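Local coordinates for predicted flavin-nucleotide-binding protein from COG3576 family structurally related to pyridoxine 5'-phosphate oxidase (Lactobacillus delbrueckii subsp. bulgaricus, PDB 2HTD) that probably binds a flavin nucleotide and may act as an oxidoreductase related to pyridoxamine 5'-phosphate oxidase, at residues E31-F36 and T99-V103; L40-V46 and S86-A92; P56-M60 and Y70-T74. One frame throughout, in Å; residues are numbered along the deposited sequence. Where two conformers were deposited one is given.

Contact 1 (E31-F36 and T99-V103); sequences EQVNLF and TAVRV. With SO4 (sulfate ion), chain E.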
loop_
_atom_site.group_PDB
_atom_site.type_symbol
_atom_site.label_atom_id
_atom_site.label_comp_id
_atom_site.label_asym_id
_atom_site.label_seq_id
_atom_site.Cartn_x
_atom_site.Cartn_y
_atom_site.Cartn_z
ATOM N N GLU B 31 -18.277 -8.556 -6.171
ATOM C CA GLU B 31 -17.044 -9.302 -5.955
ATOM C C GLU B 31 -16.043 -8.409 -5.296
ATOM O O GLU B 31 -15.203 -8.840 -4.446
ATOM C CB GLU B 31 -16.497 -9.829 -7.296
ATOM C CG GLU B 31 -15.144 -10.522 -7.252
ATOM C CD GLU B 31 -13.984 -9.694 -7.780
ATOM O OE1 GLU B 31 -14.201 -8.607 -8.354
ATOM O OE2 GLU B 31 -12.817 -10.161 -7.687
ATOM N N GLN B 32 -16.008 -7.132 -5.693
ATOM C CA GLN B 32 -15.015 -6.206 -5.097
ATOM C C GLN B 32 -15.354 -5.809 -3.650
ATOM O O GLN B 32 -14.478 -5.680 -2.795
ATOM C CB GLN B 32 -14.897 -4.956 -5.972
ATOM C CG GLN B 32 -14.207 -5.280 -7.295
ATOM C CD GLN B 32 -14.385 -4.248 -8.349
ATOM O OE1 GLN B 32 -15.227 -3.351 -8.237
ATOM N NE2 GLN B 32 -13.616 -4.396 -9.433
ATOM N N VAL B 33 -16.647 -5.618 -3.410
ATOM C CA VAL B 33 -17.118 -5.431 -2.048
ATOM C C VAL B 33 -16.674 -6.592 -1.166
ATOM O O VAL B 33 -16.157 -6.410 -0.059
ATOM C CB VAL B 33 -18.659 -5.322 -2.018
ATOM C CG1 VAL B 33 -19.148 -5.494 -0.564
ATOM C CG2 VAL B 33 -19.153 -3.994 -2.611
ATOM N N ASN B 34 -16.836 -7.811 -1.646
ATOM C CA ASN B 34 -16.400 -8.963 -0.840
ATOM C C ASN B 34 -14.908 -9.069 -0.684
ATOM O O ASN B 34 -14.425 -9.491 0.365
ATOM C CB ASN B 34 -16.993 -10.232 -1.409
ATOM C CG ASN B 34 -18.463 -10.337 -1.108
ATOM O OD1 ASN B 34 -18.927 -9.830 -0.080
ATOM N ND2 ASN B 34 -19.209 -11.010 -1.982
ATOM N N LEU B 35 -14.140 -8.616 -1.668
ATOM C CA LEU B 35 -12.694 -8.500 -1.425
ATOM C C LEU B 35 -12.334 -7.612 -0.224
ATOM O O LEU B 35 -11.504 -7.992 0.601
ATOM C CB LEU B 35 -11.943 -7.984 -2.659
ATOM C CG LEU B 35 -11.627 -9.020 -3.742
ATOM C CD1 LEU B 35 -11.203 -8.342 -5.050
ATOM C CD2 LEU B 35 -10.514 -9.956 -3.275
ATOM N N PHE B 36 -12.965 -6.426 -0.178
ATOM C CA PHE B 36 -12.778 -5.496 0.915
ATOM C C PHE B 36 -13.259 -6.036 2.237
ATOM O O PHE B 36 -12.598 -5.832 3.247
ATOM C CB PHE B 36 -13.401 -4.108 0.659
ATOM C CG PHE B 36 -12.550 -3.215 -0.190
ATOM C CD1 PHE B 36 -11.397 -2.634 0.309
ATOM C CD2 PHE B 36 -12.884 -3.008 -1.513
ATOM C CE1 PHE B 36 -10.610 -1.832 -0.504
ATOM C CE2 PHE B 36 -12.096 -2.215 -2.319
ATOM C CZ PHE B 36 -10.961 -1.621 -1.809
ATOM N N THR B 99 -6.678 -12.340 -7.128
ATOM C CA THR B 99 -7.621 -11.305 -7.562
ATOM C C THR B 99 -7.411 -10.162 -6.601
ATOM O O THR B 99 -6.914 -10.367 -5.482
ATOM C CB THR B 99 -9.097 -11.798 -7.565
ATOM O OG1 THR B 99 -9.443 -12.301 -6.268
ATOM C CG2 THR B 99 -9.322 -12.887 -8.609
ATOM N N ALA B 100 -7.729 -8.947 -7.047
ATOM C CA ALA B 100 -7.541 -7.769 -6.222
ATOM C C ALA B 100 -8.351 -6.628 -6.806
ATOM O O ALA B 100 -8.801 -6.659 -7.963
ATOM C CB ALA B 100 -6.095 -7.375 -6.136
ATOM N N VAL B 101 -8.570 -5.645 -5.952
ATOM C CA VAL B 101 -9.201 -4.391 -6.348
ATOM C C VAL B 101 -8.534 -3.254 -5.608
ATOM O O VAL B 101 -8.107 -3.434 -4.469
ATOM C CB VAL B 101 -10.710 -4.414 -6.095
ATOM C CG1 VAL B 101 -11.061 -4.631 -4.601
ATOM C CG2 VAL B 101 -11.333 -3.137 -6.564
ATOM N N ARG B 102 -8.421 -2.094 -6.249
ATOM C CA ARG B 102 -7.848 -0.920 -5.618
ATOM C C ARG B 102 -8.789 0.207 -5.811
ATOM O O ARG B 102 -9.515 0.244 -6.817
ATOM C CB ARG B 102 -6.489 -0.565 -6.252
ATOM C CG ARG B 102 -6.007 0.828 -5.940
ATOM C CD ARG B 102 -4.498 0.935 -6.123
ATOM N NE ARG B 102 -4.060 0.456 -7.439
ATOM C CZ ARG B 102 -4.062 1.194 -8.550
ATOM N NH1 ARG B 102 -4.482 2.473 -8.553
ATOM N NH2 ARG B 102 -3.648 0.662 -9.680
ATOM N N VAL B 103 -8.836 1.122 -4.857
ATOM C CA VAL B 103 -9.583 2.337 -5.050
ATOM C C VAL B 103 -8.724 3.542 -4.772
ATOM O O VAL B 103 -7.731 3.465 -4.094
ATOM C CB VAL B 103 -10.869 2.410 -4.196
ATOM C CG1 VAL B 103 -11.784 1.219 -4.499
ATOM C CG2 VAL B 103 -10.567 2.526 -2.735
HETATM S S SO4 E . -0.935 -1.844 -10.277
HETATM O O1 SO4 E . -1.620 -1.457 -9.026
HETATM O O2 SO4 E . -1.589 -1.130 -11.384
HETATM O O3 SO4 E . 0.538 -1.572 -10.184
HETATM O O4 SO4 E . -1.078 -3.270 -10.560
HETATM O O HOH W 1 -12.299 -11.894 -6.010
#
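Helix 30-38 lies across the sheet here, setting L35, F36 and Q32 against V101 of strand 99-110; the axes of the two short segments cross at 88° and come within 8.3 Å. V101 is at the centre of this buried patch, and its two methyls divide the work. V101 CG1, placed between the backbone N and the carbonyl carbon (chi1 60°), points at L35 and F36 and meets F36 CE2 at 3.5 Å and L35 CD1 at 3.7 Å. The other methyl, V101 CG2, turns to the Q32 stem and lies 3.7 Å from Q32 CG, the two side chains crossing nearly at right angles. Further along the strand, the far end of the phenyl ring reaches V103, with F36 CZ 4.0 Å from V103 CG1. In the split-barrel fold of the pyridoxamine 5'-phosphate oxidase family this helix packs on strands 99-110, 88-94 and 61-64, with F36 also touching L90 and A92 of the second and V62 of the third. The amide of Q32 looks back to its own helix start, its OE1 accepting a bond from T29 N. At the exposed border a water bridges the segments: it gives a 2.5 Å bond to E31 OE2 and is 2.9 Å from T99 OG1, a hydroxyl that is also hydrogen-bonded to S97 OG. R102 leaves the strand on the face turned from the helix, bends at chi3 and passes F139 in a cation-pi contact. R102 NH2 donates to O1 of a sulfate at 3.0 Å (N-H...O angle 138°), an anion probably from the crystallisation liquor and also gripped by E77 N, A78 N and Q53 NE2 of the second subunit.

Contact 2 (L40-V46 and S86-A92); sequences LVYLATV and SKVALVA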
loop_
_atom_site.group_PDB
_atom_site.type_symbol
_atom_site.label_atom_id
_atom_site.label_comp_id
_atom_site.label_asym_id
_atom_site.label_seq_id
_atom_site.Cartn_x
_atom_site.Cartn_y
_atom_site.Cartn_z
ATOM N N LEU B 40 -7.515 -8.494 4.591
ATOM C CA LEU B 40 -6.849 -7.418 5.242
ATOM C C LEU B 40 -6.561 -6.358 4.192
ATOM O O LEU B 40 -5.907 -6.638 3.171
ATOM C CB LEU B 40 -5.532 -7.914 5.865
ATOM C CG LEU B 40 -4.701 -6.871 6.605
ATOM C CD1 LEU B 40 -5.467 -6.153 7.736
ATOM C CD2 LEU B 40 -3.434 -7.540 7.129
ATOM N N VAL B 41 -7.064 -5.150 4.415
ATOM C CA VAL B 41 -6.903 -4.028 3.483
ATOM C C VAL B 41 -5.637 -3.248 3.820
ATOM O O VAL B 41 -5.327 -3.028 4.991
ATOM C CB VAL B 41 -8.164 -3.145 3.536
ATOM C CG1 VAL B 41 -8.053 -1.876 2.676
ATOM C CG2 VAL B 41 -9.318 -4.035 3.088
ATOM N N TYR B 42 -4.939 -2.802 2.770
ATOM C CA TYR B 42 -3.780 -1.916 2.920
ATOM C C TYR B 42 -4.120 -0.568 2.359
ATOM O O TYR B 42 -4.838 -0.464 1.358
ATOM C CB TYR B 42 -2.516 -2.471 2.229
ATOM C CG TYR B 42 -1.847 -3.493 3.061
ATOM C CD1 TYR B 42 -2.419 -4.762 3.238
ATOM C CD2 TYR B 42 -0.661 -3.233 3.715
ATOM C CE1 TYR B 42 -1.816 -5.699 4.055
ATOM C CE2 TYR B 42 -0.075 -4.146 4.525
ATOM C CZ TYR B 42 -0.635 -5.394 4.691
ATOM O OH TYR B 42 0.066 -6.241 5.522
ATOM N N LEU B 43 -3.657 0.467 3.031
ATOM C CA LEU B 43 -3.973 1.848 2.722
ATOM C C LEU B 43 -2.702 2.643 2.496
ATOM O O LEU B 43 -1.731 2.476 3.212
ATOM C CB LEU B 43 -4.774 2.438 3.884
ATOM C CG LEU B 43 -5.180 3.875 4.090
ATOM C CD1 LEU B 43 -6.301 3.869 5.116
ATOM C CD2 LEU B 43 -4.031 4.728 4.593
ATOM N N ALA B 44 -2.754 3.558 1.533
ATOM C CA ALA B 44 -1.622 4.385 1.166
ATOM C C ALA B 44 -2.048 5.829 1.152
ATOM O O ALA B 44 -3.178 6.145 0.745
ATOM C CB ALA B 44 -1.066 3.986 -0.210
ATOM N N THR B 45 -1.148 6.688 1.626
ATOM C CA THR B 45 -1.322 8.138 1.690
ATOM C C THR B 45 -0.036 8.787 1.215
ATOM O O THR B 45 0.964 8.115 0.957
ATOM C CB THR B 45 -1.645 8.623 3.133
ATOM O OG1 THR B 45 -0.534 8.373 4.002
ATOM C CG2 THR B 45 -2.921 7.970 3.672
ATOM N N VAL B 46 -0.063 10.113 1.120
ATOM C CA VAL B 46 1.052 10.886 0.594
ATOM C C VAL B 46 1.484 11.872 1.650
ATOM O O VAL B 46 0.665 12.607 2.224
ATOM C CB VAL B 46 0.604 11.649 -0.635
ATOM C CG1 VAL B 46 1.739 12.386 -1.239
ATOM C CG2 VAL B 46 -0.036 10.723 -1.659
ATOM N N SER B 86 -4.186 14.691 2.113
ATOM C CA SER B 86 -3.902 13.565 1.226
ATOM C C SER B 86 -5.158 12.830 0.769
ATOM O O SER B 86 -6.057 12.550 1.572
ATOM C CB SER B 86 -3.014 12.530 1.901
ATOM O OG SER B 86 -2.599 11.556 0.976
ATOM N N LYS B 87 -5.170 12.412 -0.498
ATOM C CA LYS B 87 -6.077 11.355 -0.920
ATOM C C LYS B 87 -5.560 9.994 -0.432
ATOM O O LYS B 87 -4.469 9.907 0.112
ATOM C CB LYS B 87 -6.274 11.349 -2.448
ATOM C CG LYS B 87 -7.038 12.542 -3.032
ATOM C CD LYS B 87 -7.394 12.254 -4.535
ATOM C CE LYS B 87 -7.757 13.505 -5.318
ATOM N NZ LYS B 87 -7.543 13.357 -6.819
ATOM N N VAL B 88 -6.413 8.973 -0.538
ATOM C CA VAL B 88 -6.155 7.687 0.054
ATOM C C VAL B 88 -6.353 6.644 -1.039
ATOM O O VAL B 88 -7.342 6.685 -1.789
ATOM C CB VAL B 88 -7.090 7.353 1.244
ATOM C CG1 VAL B 88 -6.688 6.023 1.908
ATOM C CG2 VAL B 88 -7.082 8.497 2.271
ATOM N N ALA B 89 -5.385 5.747 -1.150
ATOM C CA ALA B 89 -5.531 4.557 -1.997
ATOM C C ALA B 89 -5.683 3.340 -1.080
ATOM O O ALA B 89 -5.005 3.222 -0.050
ATOM C CB ALA B 89 -4.317 4.363 -2.912
ATOM N N LEU B 90 -6.565 2.434 -1.477
ATOM C CA LEU B 90 -6.762 1.182 -0.746
ATOM C C LEU B 90 -6.717 0.019 -1.701
ATOM O O LEU B 90 -7.245 0.103 -2.812
ATOM C CB LEU B 90 -8.114 1.143 -0.048
ATOM C CG LEU B 90 -8.545 2.337 0.775
ATOM C CD1 LEU B 90 -9.578 1.926 1.822
ATOM C CD2 LEU B 90 -7.407 2.939 1.441
ATOM N N VAL B 91 -6.141 -1.084 -1.230
ATOM C CA VAL B 91 -6.169 -2.335 -1.958
ATOM C C VAL B 91 -6.649 -3.457 -1.073
ATOM O O VAL B 91 -6.271 -3.550 0.094
ATOM C CB VAL B 91 -4.795 -2.698 -2.569
ATOM C CG1 VAL B 91 -3.698 -2.872 -1.479
ATOM C CG2 VAL B 91 -4.861 -3.897 -3.461
ATOM N N ALA B 92 -7.415 -4.356 -1.672
ATOM C CA ALA B 92 -7.812 -5.608 -1.038
ATOM C C ALA B 92 -7.456 -6.744 -2.006
ATOM O O ALA B 92 -7.915 -6.761 -3.150
ATOM C CB ALA B 92 -9.321 -5.602 -0.779
#
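L43 and V88 meet across the two strands, branch against branch: L43 CG presses on V88 CG1 at 3.4 Å, tighter than usual for two carbons. In the conformer given, L90 runs beside L43 and points the same way, with its CD2 3.6 Å from L43 CG. V41 continues this apolar face, slanting across L90 and setting its CG2 4.2 Å from A92 CB; F36 of helix 30-38 also touches V41. These are neighbouring antiparallel strands of the split-barrel sheet, in which Y42 with V91 and A44 with A89 are hydrogen-bonded pairs and L43 with L90 a non-hydrogen-bonded one. On the reverse face Y42 CB touches V91 CG1 at 3.9 Å while its ring swings away to stack on Y42 of the second subunit, making this face part of the dimer interface. At the far end of the pair, beyond A44 and A89, S86 replaces a main-chain acceptor with its hydroxyl. S86 OG, swung opposite its backbone N (chi1 -172°), accepts V46 N at 2.9 Å (N-H...O angle 149°) and donates at 2.6 Å to a lone pair of K87 O, in the carbonyl plane. With an alanine here, V46 N would probably lose its acceptor and this end of the strand pair could fray.

Contact 3 (P56-M60 and Y70-T74); sequences PKGSM and YLEKT. With SO4 (sulfate ion), chain I; SO4 (sulfate ion), chain C.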
loop_
_atom_site.group_PDB
_atom_site.type_symbol
_atom_site.label_atom_id
_atom_site.label_comp_id
_atom_site.label_asym_id
_atom_site.label_seq_id
_atom_site.Cartn_x
_atom_site.Cartn_y
_atom_site.Cartn_z
ATOM N N PRO B 56 -1.302 -1.505 6.797
ATOM C CA PRO B 56 -2.508 -2.302 6.918
ATOM C C PRO B 56 -3.602 -1.575 7.705
ATOM O O PRO B 56 -3.258 -0.806 8.612
ATOM C CB PRO B 56 -2.018 -3.524 7.694
ATOM C CG PRO B 56 -0.820 -3.055 8.551
ATOM C CD PRO B 56 -0.194 -2.000 7.658
ATOM N N LYS B 57 -4.885 -1.791 7.379
ATOM C CA LYS B 57 -5.999 -1.280 8.188
ATOM C C LYS B 57 -7.041 -2.371 8.416
ATOM O O LYS B 57 -7.864 -2.638 7.567
ATOM C CB LYS B 57 -6.683 -0.066 7.533
ATOM C CG LYS B 57 -5.907 1.214 7.663
ATOM C CD LYS B 57 -5.901 1.797 9.104
ATOM C CE LYS B 57 -4.893 2.972 9.197
ATOM N NZ LYS B 57 -4.719 3.604 10.550
ATOM N N GLY B 58 -6.989 -2.988 9.584
ATOM C CA GLY B 58 -7.882 -4.094 9.907
ATOM C C GLY B 58 -9.353 -3.740 10.049
ATOM O O GLY B 58 -10.226 -4.604 9.926
ATOM N N SER B 59 -9.642 -2.474 10.346
ATOM C CA SER B 59 -11.037 -2.059 10.647
ATOM C C SER B 59 -11.843 -1.592 9.445
ATOM O O SER B 59 -12.933 -1.045 9.618
ATOM C CB SER B 59 -11.030 -0.955 11.680
ATOM O OG SER B 59 -10.314 0.141 11.184
HETATM N N MSE B 60 -11.339 -1.795 8.229
HETATM C CA MSE B 60 -12.037 -1.350 7.032
HETATM C C MSE B 60 -13.362 -2.053 6.869
HETATM O O MSE B 60 -13.450 -3.266 7.074
HETATM C CB MSE B 60 -11.173 -1.627 5.790
HETATM C CG MSE B 60 -11.599 -0.880 4.538
HETATM SE SE MSE B 60 -11.362 0.969 4.685
HETATM C CE MSE B 60 -9.593 1.054 5.229
ATOM N N TYR B 70 -13.274 3.234 8.086
ATOM C CA TYR B 70 -12.425 2.554 9.030
ATOM C C TYR B 70 -12.224 3.388 10.282
ATOM O O TYR B 70 -12.583 4.568 10.310
ATOM C CB TYR B 70 -11.079 2.194 8.401
ATOM C CG TYR B 70 -10.136 3.358 8.128
ATOM C CD1 TYR B 70 -10.218 4.049 6.948
ATOM C CD2 TYR B 70 -9.149 3.705 9.030
ATOM C CE1 TYR B 70 -9.371 5.085 6.678
ATOM C CE2 TYR B 70 -8.285 4.762 8.781
ATOM C CZ TYR B 70 -8.398 5.437 7.604
ATOM O OH TYR B 70 -7.552 6.477 7.273
ATOM N N LEU B 71 -11.677 2.761 11.323
ATOM C CA LEU B 71 -11.366 3.439 12.551
ATOM C C LEU B 71 -9.912 3.819 12.561
ATOM O O LEU B 71 -9.037 3.012 12.247
ATOM C CB LEU B 71 -11.671 2.539 13.749
ATOM C CG LEU B 71 -13.083 1.968 13.775
ATOM C CD1 LEU B 71 -13.315 1.079 15.016
ATOM C CD2 LEU B 71 -14.176 3.059 13.675
ATOM N N GLU B 72 -9.652 5.073 12.929
ATOM C CA GLU B 72 -8.301 5.532 13.106
ATOM C C GLU B 72 -8.002 5.541 14.594
ATOM O O GLU B 72 -8.472 6.412 15.336
ATOM C CB GLU B 72 -8.113 6.912 12.488
ATOM C CG GLU B 72 -6.692 7.436 12.602
ATOM C CD GLU B 72 -5.657 6.497 11.983
ATOM O OE1 GLU B 72 -5.828 6.127 10.796
ATOM O OE2 GLU B 72 -4.679 6.122 12.667
ATOM N N LYS B 73 -7.241 4.539 15.015
ATOM C CA LYS B 73 -6.921 4.328 16.428
ATOM C C LYS B 73 -5.561 4.885 16.793
ATOM O O LYS B 73 -5.381 5.369 17.877
ATOM C CB LYS B 73 -6.930 2.820 16.778
ATOM C CG LYS B 73 -8.226 2.060 16.392
ATOM C CD LYS B 73 -8.060 0.546 16.585
ATOM C CE LYS B 73 -9.234 -0.249 16.032
ATOM N NZ LYS B 73 -8.976 -1.753 16.097
ATOM N N THR B 74 -4.622 4.793 15.862
ATOM C CA THR B 74 -3.213 5.104 16.106
ATOM C C THR B 74 -2.964 6.602 15.970
ATOM O O THR B 74 -2.198 7.174 16.730
ATOM C CB THR B 74 -2.306 4.280 15.134
ATOM O OG1 THR B 74 -0.934 4.665 15.262
ATOM C CG2 THR B 74 -2.710 4.485 13.709
HETATM S S SO4 I . -6.853 -1.084 12.619
HETATM O O1 SO4 I . -7.552 -1.991 13.547
HETATM O O2 SO4 I . -6.095 -0.057 13.376
HETATM O O3 SO4 I . -5.747 -1.824 11.954
HETATM O O4 SO4 I . -7.796 -0.487 11.662
HETATM S S SO4 C . 0.876 4.826 10.920
HETATM O O1 SO4 C . -0.155 4.723 11.952
HETATM O O2 SO4 C . 0.262 5.343 9.706
HETATM O O3 SO4 C . 1.952 5.696 11.405
HETATM O O4 SO4 C . 1.465 3.509 10.755
HETATM O O HOH W 2 -6.418 2.481 13.077
#
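Packed obliquely against the Y70 ring from the same side, M60 and K57 make the close part of this contact. M60, a selenomethionine, packs its CE 3.5 Å from Y70 CD1, and its selenium, 5.1 Å from the ring centroid, makes an oblique Met-aromatic contact. The lysine stem meets the ring beside CD2 and CE2, K57 CD 3.8 Å from Y70 CD2, and K57 NZ makes a 2.8 Å salt bridge to the syn side of E72 OE1, tilted 29° from the carboxylate plane, while E72 OE2 takes the K75 N bond. The type I turn K57-M60 brings S59 alongside strand 67-72, where S59 OG accepts L71 N at 3.0 Å.

On the solvent side direct packing gives way to bonds through a water and a sulfate. The water joins K57 NZ, L71 O and K73 N to the ion, and K73 lays the end of its extended chain along it, K73 NZ bonding to O1 at 2.9 Å. The sulfate also receives G58 N, S59 N and, at 2.6 Å to O4, S59 OG. Two amides, a hydroxyl and a lysine converging on this ion, probably from the crystallisation liquor, are consistent with a local preference for anions.

How the contacts relate
From the N terminus the chain first forms helix 30-38, then strand 41-46, strand 52-57 and, past the turn at 57-60, strands 61-64 and 67-72. Contact 3 closes the shortest loop, bringing 70-74 back to 56-60. After helix 77-83, strand 88-94 returns to 41-46, and contact 2 thereby encloses contact 3; strand 99-110 then comes under the opening helix in contact 1, which encloses both. None of the loops cross. Contacts 1 and 2 join through main-chain pairing of V101 with A92 and V103 with L90, whereas contacts 2 and 3 meet at V41 with K57. Contacts 1 and 3 do not touch, their centres about 17 Å apart.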